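Local coordinates for peptide ABC transporter, peptide-binding protein (Thermus thermophilus, PDB 2D5W) that binds oligopeptides, including a pentapeptide, and probably delivers them to an ABC transporter for uptake into the cell, at residues N66-R70 and L81-T86; D122-N128 and I140-Y145. All coordinates share one frame; numbering follows the deposited sequence.

Interaction 1. Residues N66-R70 and L81-T86; sequences NGRLR and LEMDIT
The charged contacts centre on R70, whose guanidinium lies between two carboxylates of the facing strand and meets both at its edge. E82 is approached from one flank: OE2 takes NH1 of R70 at 2.8 Å through its anti lone pair, while a longer bond from R70 NE reaches the same oxygen from above the carboxylate plane. D84 is held end-on, with R70 NH1 on its OD2 and R70 NH2 on its OD1 (2.8 Å), the two planes 39° apart. A bend at chi3 (-63°) brings the head of R70 up against both acids. The network continues across the sheet, for E82 also pairs with R130 and D84 OD2 bonds to T138.

Backbone hydrogen bonds supply the ladder beneath. R70 and E82 form a hydrogen-bonded antiparallel pair, L69 and M83 the non-hydrogen-bonded pair next to it, and D84 N reaches R68 O at 2.8 Å along a nearly straight line (174°). This is the open end of a beta hairpin, strands 69-75 and 78-86, at the margin of a four-stranded antiparallel sheet. An Asx turn, N66 OD1 to R68 N, leads the chain into it.

A second arginine finishes the open end. The extended chain of R68 passes D84 at a slant and grips T86 OG1 with NH1 (2.8 Å) and NH2; NH2 also bonds D84 O from above the carbonyl plane, and NE is in a salt bridge with E60. T86 OG1 has a further partner in N136.

Apolar contact lies on the other face, where L69 CD2 rests beside M83 CG at 3.8 Å.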
ATOM      1  N   ASN A  66     -28.838   0.974 -13.956  1.00 17.00           N
ATOM      2  CA  ASN A  66     -29.416   2.279 -13.650  1.00 16.75           C
ATOM      3  C   ASN A  66     -28.928   3.371 -14.600  1.00 15.70           C
ATOM      4  O   ASN A  66     -29.165   4.559 -14.370  1.00 19.44           O
ATOM      5  CB  ASN A  66     -29.162   2.688 -12.185  1.00 16.09           C
ATOM      6  CG  ASN A  66     -27.687   2.731 -11.813  1.00 12.89           C
ATOM      7  OD1 ASN A  66     -26.830   3.063 -12.630  1.00 13.07           O
ATOM      8  ND2 ASN A  66     -27.392   2.419 -10.556  1.00 14.90           N
ATOM      9  N   GLY A  67     -28.252   2.958 -15.667  1.00 16.90           N
ATOM     10  CA  GLY A  67     -27.766   3.896 -16.664  1.00 16.91           C
ATOM     11  C   GLY A  67     -26.623   4.810 -16.267  1.00 16.65           C
ATOM     12  O   GLY A  67     -26.279   5.725 -17.017  1.00 18.18           O
ATOM     13  N   ARG A  68     -26.030   4.584 -15.100  1.00 13.77           N
ATOM     14  CA  ARG A  68     -24.921   5.424 -14.660  1.00 12.99           C
ATOM     15  C   ARG A  68     -23.587   4.971 -15.246  1.00 12.97           C
ATOM     16  O   ARG A  68     -22.588   5.684 -15.158  1.00 13.22           O
ATOM     17  CB  ARG A  68     -24.853   5.469 -13.132  1.00 13.68           C
ATOM     18  CG  ARG A  68     -25.910   6.361 -12.495  1.00 14.84           C
ATOM     19  CD  ARG A  68     -25.839   6.279 -10.979  1.00 15.09           C
ATOM     20  NE  ARG A  68     -26.753   7.212 -10.321  1.00 14.82           N
ATOM     21  CZ  ARG A  68     -26.522   8.512 -10.157  1.00 14.00           C
ATOM     22  NH1 ARG A  68     -27.426   9.267  -9.546  1.00 15.71           N
ATOM     23  NH2 ARG A  68     -25.392   9.057 -10.586  1.00 13.08           N
ATOM     24  N   LEU A  69     -23.569   3.777 -15.832  1.00 12.20           N
ATOM     25  CA  LEU A  69     -22.367   3.271 -16.484  1.00 13.39           C
ATOM     26  C   LEU A  69     -22.654   3.148 -17.973  1.00 13.10           C
ATOM     27  O   LEU A  69     -23.710   2.646 -18.370  1.00 13.60           O
ATOM     28  CB  LEU A  69     -21.966   1.893 -15.953  1.00 14.46           C
ATOM     29  CG  LEU A  69     -21.412   1.747 -14.534  1.00 15.15           C
ATOM     30  CD1 LEU A  69     -21.006   0.296 -14.326  1.00 15.49           C
ATOM     31  CD2 LEU A  69     -20.212   2.666 -14.327  1.00 14.56           C
ATOM     32  N   ARG A  70     -21.721   3.618 -18.792  1.00 13.02           N
ATOM     33  CA  ARG A  70     -21.858   3.534 -20.241  1.00 13.83           C
ATOM     34  C   ARG A  70     -20.543   3.066 -20.842  1.00 14.79           C
ATOM     35  O   ARG A  70     -19.501   3.695 -20.650  1.00 15.75           O
ATOM     36  CB  ARG A  70     -22.236   4.893 -20.836  1.00 14.37           C
ATOM     37  CG  ARG A  70     -23.656   5.342 -20.536  1.00 13.96           C
ATOM     38  CD  ARG A  70     -23.924   6.713 -21.135  1.00 15.36           C
ATOM     39  NE  ARG A  70     -23.054   7.731 -20.552  1.00 14.27           N
ATOM     40  CZ  ARG A  70     -23.179   8.205 -19.316  1.00 13.72           C
ATOM     41  NH1 ARG A  70     -22.334   9.125 -18.872  1.00 15.64           N
ATOM     42  NH2 ARG A  70     -24.154   7.771 -18.529  1.00 15.43           N
ATOM     43  N   LEU A  81     -15.201   3.973 -20.915  1.00 12.41           N
ATOM     44  CA  LEU A  81     -16.151   3.781 -19.832  1.00 11.13           C
ATOM     45  C   LEU A  81     -16.484   5.128 -19.215  1.00 11.05           C
ATOM     46  O   LEU A  81     -15.584   5.912 -18.905  1.00 11.05           O
ATOM     47  CB  LEU A  81     -15.575   2.875 -18.738  1.00 12.87           C
ATOM     48  CG  LEU A  81     -16.401   2.858 -17.444  1.00 13.77           C
ATOM     49  CD1 LEU A  81     -17.742   2.177 -17.691  1.00 16.20           C
ATOM     50  CD2 LEU A  81     -15.631   2.141 -16.348  1.00 15.14           C
ATOM     51  N   GLU A  82     -17.776   5.398 -19.063  1.00 11.99           N
ATOM     52  CA  GLU A  82     -18.231   6.629 -18.424  1.00 11.96           C
ATOM     53  C   GLU A  82     -18.992   6.199 -17.181  1.00 11.55           C
ATOM     54  O   GLU A  82     -19.810   5.277 -17.222  1.00 11.69           O
ATOM     55  CB  GLU A  82     -19.129   7.450 -19.355  1.00 13.65           C
ATOM     56  CG  GLU A  82     -18.375   8.057 -20.531  1.00 17.24           C
ATOM     57  CD  GLU A  82     -19.139   9.172 -21.221  1.00 20.67           C
ATOM     58  OE1 GLU A  82     -18.593   9.749 -22.186  1.00 23.11           O
ATOM     59  OE2 GLU A  82     -20.278   9.475 -20.803  1.00 20.91           O
ATOM     60  N   MET A  83     -18.706   6.870 -16.071  1.00 12.07           N
ATOM     61  CA  MET A  83     -19.321   6.554 -14.792  1.00 11.55           C
ATOM     62  C   MET A  83     -19.916   7.802 -14.143  1.00 10.91           C
ATOM     63  O   MET A  83     -19.179   8.695 -13.722  1.00 10.85           O
ATOM     64  CB  MET A  83     -18.257   5.948 -13.882  1.00 13.07           C
ATOM     65  CG  MET A  83     -18.706   5.668 -12.471  1.00 13.80           C
ATOM     66  SD  MET A  83     -17.295   5.204 -11.465  1.00 18.37           S
ATOM     67  CE  MET A  83     -17.052   3.610 -12.086  1.00 14.95           C
ATOM     68  N   ASP A  84     -21.243   7.853 -14.058  1.00 10.65           N
ATOM     69  CA  ASP A  84     -21.945   8.996 -13.472  1.00 10.81           C
ATOM     70  C   ASP A  84     -22.086   8.875 -11.963  1.00 11.75           C
ATOM     71  O   ASP A  84     -22.682   7.922 -11.458  1.00 13.02           O
ATOM     72  CB  ASP A  84     -23.352   9.132 -14.059  1.00 12.46           C
ATOM     73  CG  ASP A  84     -23.354   9.424 -15.544  1.00 13.48           C
ATOM     74  OD1 ASP A  84     -24.430   9.259 -16.160  1.00 15.80           O
ATOM     75  OD2 ASP A  84     -22.309   9.823 -16.096  1.00 13.45           O
ATOM     76  N   ILE A  85     -21.559   9.864 -11.252  1.00 10.59           N
ATOM     77  CA  ILE A  85     -21.629   9.892  -9.799  1.00 10.75           C
ATOM     78  C   ILE A  85     -22.372  11.139  -9.340  1.00 10.05           C
ATOM     79  O   ILE A  85     -22.152  12.228  -9.869  1.00 10.99           O
ATOM     80  CB  ILE A  85     -20.214   9.903  -9.182  1.00 11.04           C
ATOM     81  CG1 ILE A  85     -19.479   8.621  -9.578  1.00 14.34           C
ATOM     82  CG2 ILE A  85     -20.299  10.053  -7.661  1.00 12.24           C
ATOM     83  CD1 ILE A  85     -18.057   8.535  -9.075  1.00 17.62           C
ATOM     84  N   THR A  86     -23.266  10.964  -8.372  1.00  9.99           N
ATOM     85  CA  THR A  86     -24.016  12.078  -7.810  1.00 10.63           C
ATOM     86  C   THR A  86     -23.613  12.200  -6.344  1.00  9.85           C
ATOM     87  O   THR A  86     -23.767  11.256  -5.570  1.00  9.99           O
ATOM     88  CB  THR A  86     -25.543  11.845  -7.886  1.00 11.72           C
ATOM     89  OG1 THR A  86     -25.937  11.665  -9.252  1.00 12.40           O
ATOM     90  CG2 THR A  86     -26.293  13.036  -7.308  1.00 12.89           C
TER

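Interaction 2. Residues D122-N128 and I140-Y145; sequences DFWERVN and IFEPAY
R126 and Y145 make the tight end of this contact. The guanidinium lies flat on the phenol ring, planes 18° apart, with CZ of R126 3.5 Å from the centroid of the Y145 ring, a cation-pi stack that R126 CD extends as a CH-pi contact over the same face. R126 has its CG between the backbone N and the carbonyl carbon (chi1 69°), and from there its extended chain carries the head across to the ring. D122, one helical turn back, ties the pair together: its OD1 takes R126 NE at 2.8 Å, its OD2 takes the hydroxyl of Y145 at 2.7 Å, each on the syn side. R126 NH2 bonds P143 O at 3.0 Å, tilted from the guanidinium plane, and pairs with D148. A leucine in place of R126 would probably leave the buried carboxylate of D122 without its charge partner and the face of Y145 without its stacked cation.

Apolar packing adjoins this cluster: V127 CG2 presses on F141 CD2 at 3.5 Å, while F123 CE1 approaches the F141 ring obliquely.

The opposite sheet face, bearing N128 and I140, is looser. N128 is exposed and joins I140 chiefly through the backbone, I140 N to N128 O at 2.8 Å and N128 N to I140 O; a water accepts from N128 ND2 and lies 3.0 Å from I140 O.

E142 N bonds R126 O at 2.9 Å, so pairing begins on the last helical residue. Helix 121-126 thus passes directly into strand 127-131, which pairs with 136-141 as an antiparallel beta hairpin at the edge of a four-stranded sheet.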
ATOM      1  N   ASP A 122      -0.280   5.837 -15.360  1.00 11.58           N
ATOM      2  CA  ASP A 122      -1.189   5.276 -16.357  1.00 11.75           C
ATOM      3  C   ASP A 122      -2.602   5.799 -16.114  1.00 11.80           C
ATOM      4  O   ASP A 122      -3.265   6.262 -17.042  1.00 12.38           O
ATOM      5  CB  ASP A 122      -1.171   3.742 -16.298  1.00 12.78           C
ATOM      6  CG  ASP A 122      -2.291   3.114 -17.111  1.00 13.35           C
ATOM      7  OD1 ASP A 122      -3.420   3.005 -16.587  1.00 15.39           O
ATOM      8  OD2 ASP A 122      -2.043   2.745 -18.278  1.00 15.71           O
ATOM      9  N   PHE A 123      -3.061   5.723 -14.868  1.00 11.62           N
ATOM     10  CA  PHE A 123      -4.388   6.203 -14.504  1.00 12.64           C
ATOM     11  C   PHE A 123      -4.535   7.658 -14.928  1.00 12.48           C
ATOM     12  O   PHE A 123      -5.515   8.043 -15.571  1.00 13.36           O
ATOM     13  CB  PHE A 123      -4.586   6.101 -12.985  1.00 13.28           C
ATOM     14  CG  PHE A 123      -5.841   6.770 -12.476  1.00 13.75           C
ATOM     15  CD1 PHE A 123      -7.035   6.063 -12.375  1.00 14.82           C
ATOM     16  CD2 PHE A 123      -5.824   8.110 -12.091  1.00 15.68           C
ATOM     17  CE1 PHE A 123      -8.192   6.675 -11.896  1.00 16.41           C
ATOM     18  CE2 PHE A 123      -6.979   8.732 -11.611  1.00 16.12           C
ATOM     19  CZ  PHE A 123      -8.165   8.011 -11.514  1.00 16.26           C
ATOM     20  N   TRP A 124      -3.541   8.462 -14.575  1.00 12.08           N
ATOM     21  CA  TRP A 124      -3.592   9.877 -14.880  1.00 12.72           C
ATOM     22  C   TRP A 124      -3.520  10.246 -16.351  1.00 13.28           C
ATOM     23  O   TRP A 124      -3.780  11.388 -16.722  1.00 14.89           O
ATOM     24  CB  TRP A 124      -2.539  10.608 -14.046  1.00 12.03           C
ATOM     25  CG  TRP A 124      -2.994  10.678 -12.621  1.00 11.54           C
ATOM     26  CD1 TRP A 124      -2.531   9.950 -11.561  1.00 11.80           C
ATOM     27  CD2 TRP A 124      -4.102  11.439 -12.133  1.00 11.71           C
ATOM     28  NE1 TRP A 124      -3.293  10.209 -10.443  1.00 11.96           N
ATOM     29  CE2 TRP A 124      -4.264  11.120 -10.769  1.00 12.16           C
ATOM     30  CE3 TRP A 124      -4.979  12.360 -12.725  1.00 12.50           C
ATOM     31  CZ2 TRP A 124      -5.273  11.692  -9.981  1.00 11.73           C
ATOM     32  CZ3 TRP A 124      -5.980  12.925 -11.945  1.00 13.17           C
ATOM     33  CH2 TRP A 124      -6.118  12.588 -10.587  1.00 13.63           C
ATOM     34  N   GLU A 125      -3.197   9.274 -17.194  1.00 14.22           N
ATOM     35  CA  GLU A 125      -3.147   9.517 -18.627  1.00 15.99           C
ATOM     36  C   GLU A 125      -4.487   9.190 -19.279  1.00 15.49           C
ATOM     37  O   GLU A 125      -4.917   9.883 -20.200  1.00 18.31           O
ATOM     38  CB  GLU A 125      -2.054   8.665 -19.280  1.00 17.68           C
ATOM     39  CG  GLU A 125      -0.644   9.151 -19.018  1.00 23.99           C
ATOM     40  CD  GLU A 125      -0.336  10.453 -19.736  1.00 26.00           C
ATOM     41  OE1 GLU A 125       0.731  11.042 -19.465  1.00 29.14           O
ATOM     42  OE2 GLU A 125      -1.156  10.883 -20.576  1.00 28.17           O
ATOM     43  N   ARG A 126      -5.161   8.157 -18.784  1.00 13.46           N
ATOM     44  CA  ARG A 126      -6.418   7.727 -19.392  1.00 13.75           C
ATOM     45  C   ARG A 126      -7.719   8.079 -18.674  1.00 13.16           C
ATOM     46  O   ARG A 126      -8.796   7.755 -19.167  1.00 13.22           O
ATOM     47  CB  ARG A 126      -6.364   6.214 -19.624  1.00 16.18           C
ATOM     48  CG  ARG A 126      -6.381   5.421 -18.342  1.00 15.35           C
ATOM     49  CD  ARG A 126      -6.032   3.947 -18.530  1.00 15.47           C
ATOM     50  NE  ARG A 126      -6.142   3.289 -17.235  1.00 13.14           N
ATOM     51  CZ  ARG A 126      -7.295   2.913 -16.693  1.00 12.68           C
ATOM     52  NH1 ARG A 126      -7.316   2.349 -15.495  1.00 13.79           N
ATOM     53  NH2 ARG A 126      -8.425   3.058 -17.373  1.00 11.90           N
ATOM     54  N   VAL A 127      -7.641   8.734 -17.522  1.00 12.69           N
ATOM     55  CA  VAL A 127      -8.860   9.086 -16.804  1.00 13.50           C
ATOM     56  C   VAL A 127      -9.087  10.591 -16.798  1.00 13.65           C
ATOM     57  O   VAL A 127      -8.159  11.372 -16.594  1.00 16.56           O
ATOM     58  CB  VAL A 127      -8.827   8.564 -15.350  1.00 14.60           C
ATOM     59  CG1 VAL A 127     -10.150   8.865 -14.653  1.00 16.42           C
ATOM     60  CG2 VAL A 127      -8.556   7.067 -15.349  1.00 17.06           C
ATOM     61  N   ASN A 128     -10.332  10.985 -17.039  1.00 12.94           N
ATOM     62  CA  ASN A 128     -10.709  12.389 -17.060  1.00 14.01           C
ATOM     63  C   ASN A 128     -12.055  12.547 -16.374  1.00 13.25           C
ATOM     64  O   ASN A 128     -12.702  11.562 -16.021  1.00 12.22           O
ATOM     65  CB  ASN A 128     -10.788  12.895 -18.503  1.00 16.16           C
ATOM     66  CG  ASN A 128      -9.421  13.145 -19.105  1.00 18.88           C
ATOM     67  OD1 ASN A 128      -8.731  14.092 -18.727  1.00 20.92           O
ATOM     68  ND2 ASN A 128      -9.018  12.292 -20.039  1.00 20.53           N
ATOM     69  N   ILE A 140     -14.412   9.471 -16.786  1.00 11.57           N
ATOM     70  CA  ILE A 140     -14.225   8.891 -18.108  1.00 12.50           C
ATOM     71  C   ILE A 140     -12.903   8.143 -18.190  1.00 12.38           C
ATOM     72  O   ILE A 140     -11.838   8.729 -18.003  1.00 13.95           O
ATOM     73  CB  ILE A 140     -14.235   9.995 -19.188  1.00 13.33           C
ATOM     74  CG1 ILE A 140     -15.507  10.838 -19.059  1.00 15.10           C
ATOM     75  CG2 ILE A 140     -14.148   9.371 -20.576  1.00 14.44           C
ATOM     76  CD1 ILE A 140     -15.486  12.112 -19.885  1.00 18.83           C
ATOM     77  N   PHE A 141     -12.981   6.845 -18.470  1.00 11.24           N
ATOM     78  CA  PHE A 141     -11.790   6.011 -18.588  1.00 11.09           C
ATOM     79  C   PHE A 141     -11.648   5.567 -20.039  1.00 11.19           C
ATOM     80  O   PHE A 141     -12.531   4.897 -20.577  1.00 11.11           O
ATOM     81  CB  PHE A 141     -11.897   4.761 -17.707  1.00 11.39           C
ATOM     82  CG  PHE A 141     -12.284   5.037 -16.278  1.00 12.27           C
ATOM     83  CD1 PHE A 141     -13.595   5.367 -15.948  1.00 14.15           C
ATOM     84  CD2 PHE A 141     -11.342   4.945 -15.260  1.00 13.12           C
ATOM     85  CE1 PHE A 141     -13.965   5.598 -14.624  1.00 13.48           C
ATOM     86  CE2 PHE A 141     -11.702   5.175 -13.929  1.00 13.87           C
ATOM     87  CZ  PHE A 141     -13.014   5.501 -13.613  1.00 13.55           C
ATOM     88  N   GLU A 142     -10.541   5.935 -20.672  1.00 11.33           N
ATOM     89  CA  GLU A 142     -10.312   5.548 -22.058  1.00 12.14           C
ATOM     90  C   GLU A 142      -8.820   5.428 -22.357  1.00 12.31           C
ATOM     91  O   GLU A 142      -8.091   6.418 -22.323  1.00 13.53           O
ATOM     92  CB  GLU A 142     -10.949   6.566 -23.008  1.00 14.68           C
ATOM     93  CG  GLU A 142     -10.841   6.165 -24.473  1.00 17.05           C
ATOM     94  CD  GLU A 142     -11.459   7.177 -25.414  1.00 20.20           C
ATOM     95  OE1 GLU A 142     -12.674   7.436 -25.298  1.00 22.16           O
ATOM     96  OE2 GLU A 142     -10.726   7.712 -26.273  1.00 24.92           O
ATOM     97  N   PRO A 143      -8.344   4.205 -22.639  1.00 12.48           N
ATOM     98  CA  PRO A 143      -9.140   2.976 -22.685  1.00 12.01           C
ATOM     99  C   PRO A 143      -9.522   2.517 -21.282  1.00 11.69           C
ATOM    100  O   PRO A 143      -8.803   2.787 -20.317  1.00 13.10           O
ATOM    101  CB  PRO A 143      -8.205   1.991 -23.379  1.00 12.74           C
ATOM    102  CG  PRO A 143      -6.866   2.411 -22.864  1.00 12.40           C
ATOM    103  CD  PRO A 143      -6.931   3.923 -22.956  1.00 12.29           C
ATOM    104  N   ALA A 144     -10.649   1.826 -21.173  1.00 10.46           N
ATOM    105  CA  ALA A 144     -11.118   1.334 -19.887  1.00 10.17           C
ATOM    106  C   ALA A 144     -10.428   0.025 -19.524  1.00 10.71           C
ATOM    107  O   ALA A 144     -10.143  -0.800 -20.399  1.00 10.79           O
ATOM    108  CB  ALA A 144     -12.626   1.130 -19.930  1.00 11.91           C
ATOM    109  N   TYR A 145     -10.156  -0.151 -18.234  1.00  9.80           N
ATOM    110  CA  TYR A 145      -9.529  -1.366 -17.725  1.00  9.53           C
ATOM    111  C   TYR A 145     -10.591  -2.158 -16.971  1.00  9.82           C
ATOM    112  O   TYR A 145     -11.581  -1.594 -16.501  1.00 10.42           O
ATOM    113  CB  TYR A 145      -8.363  -1.039 -16.788  1.00 10.90           C
ATOM    114  CG  TYR A 145      -7.119  -0.506 -17.474  1.00 10.54           C
ATOM    115  CD1 TYR A 145      -5.961  -0.244 -16.741  1.00 10.18           C
ATOM    116  CD2 TYR A 145      -7.093  -0.267 -18.850  1.00 10.98           C
ATOM    117  CE1 TYR A 145      -4.811   0.241 -17.359  1.00 10.64           C
ATOM    118  CE2 TYR A 145      -5.949   0.221 -19.474  1.00 12.37           C
ATOM    119  CZ  TYR A 145      -4.813   0.471 -18.726  1.00 11.35           C
ATOM    120  OH  TYR A 145      -3.690   0.954 -19.360  1.00 12.44           O
TER
HETATM  121  O   HOH W   1     -10.562   9.898 -20.452  1.00 18.31           O

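Overall arrangement
Interactions 1 and 2 belong to two hairpins that lie side by side in one sheet. Interaction 1 pairs strands 69-75 and 78-86; interaction 2 pairs 127-131 with 136-141. The inner strands, 78-86 and 136-141, are neighbours, leaving 69-75 and 127-131 outermost in the antiparallel sheet. The centres of the two contacts lie about 15 Å apart, yet they touch: L81 O is 2.8 Å from F141 N, probably a hydrogen bond, and L81 CB packs on A144 CB at 3.6 Å. R80 joins them electrostatically, pairing with both E82 and E142. Interaction 1 sits about 28 Å from the chain's centre, interaction 2 about 21 Å, both measured from the centre of the contact.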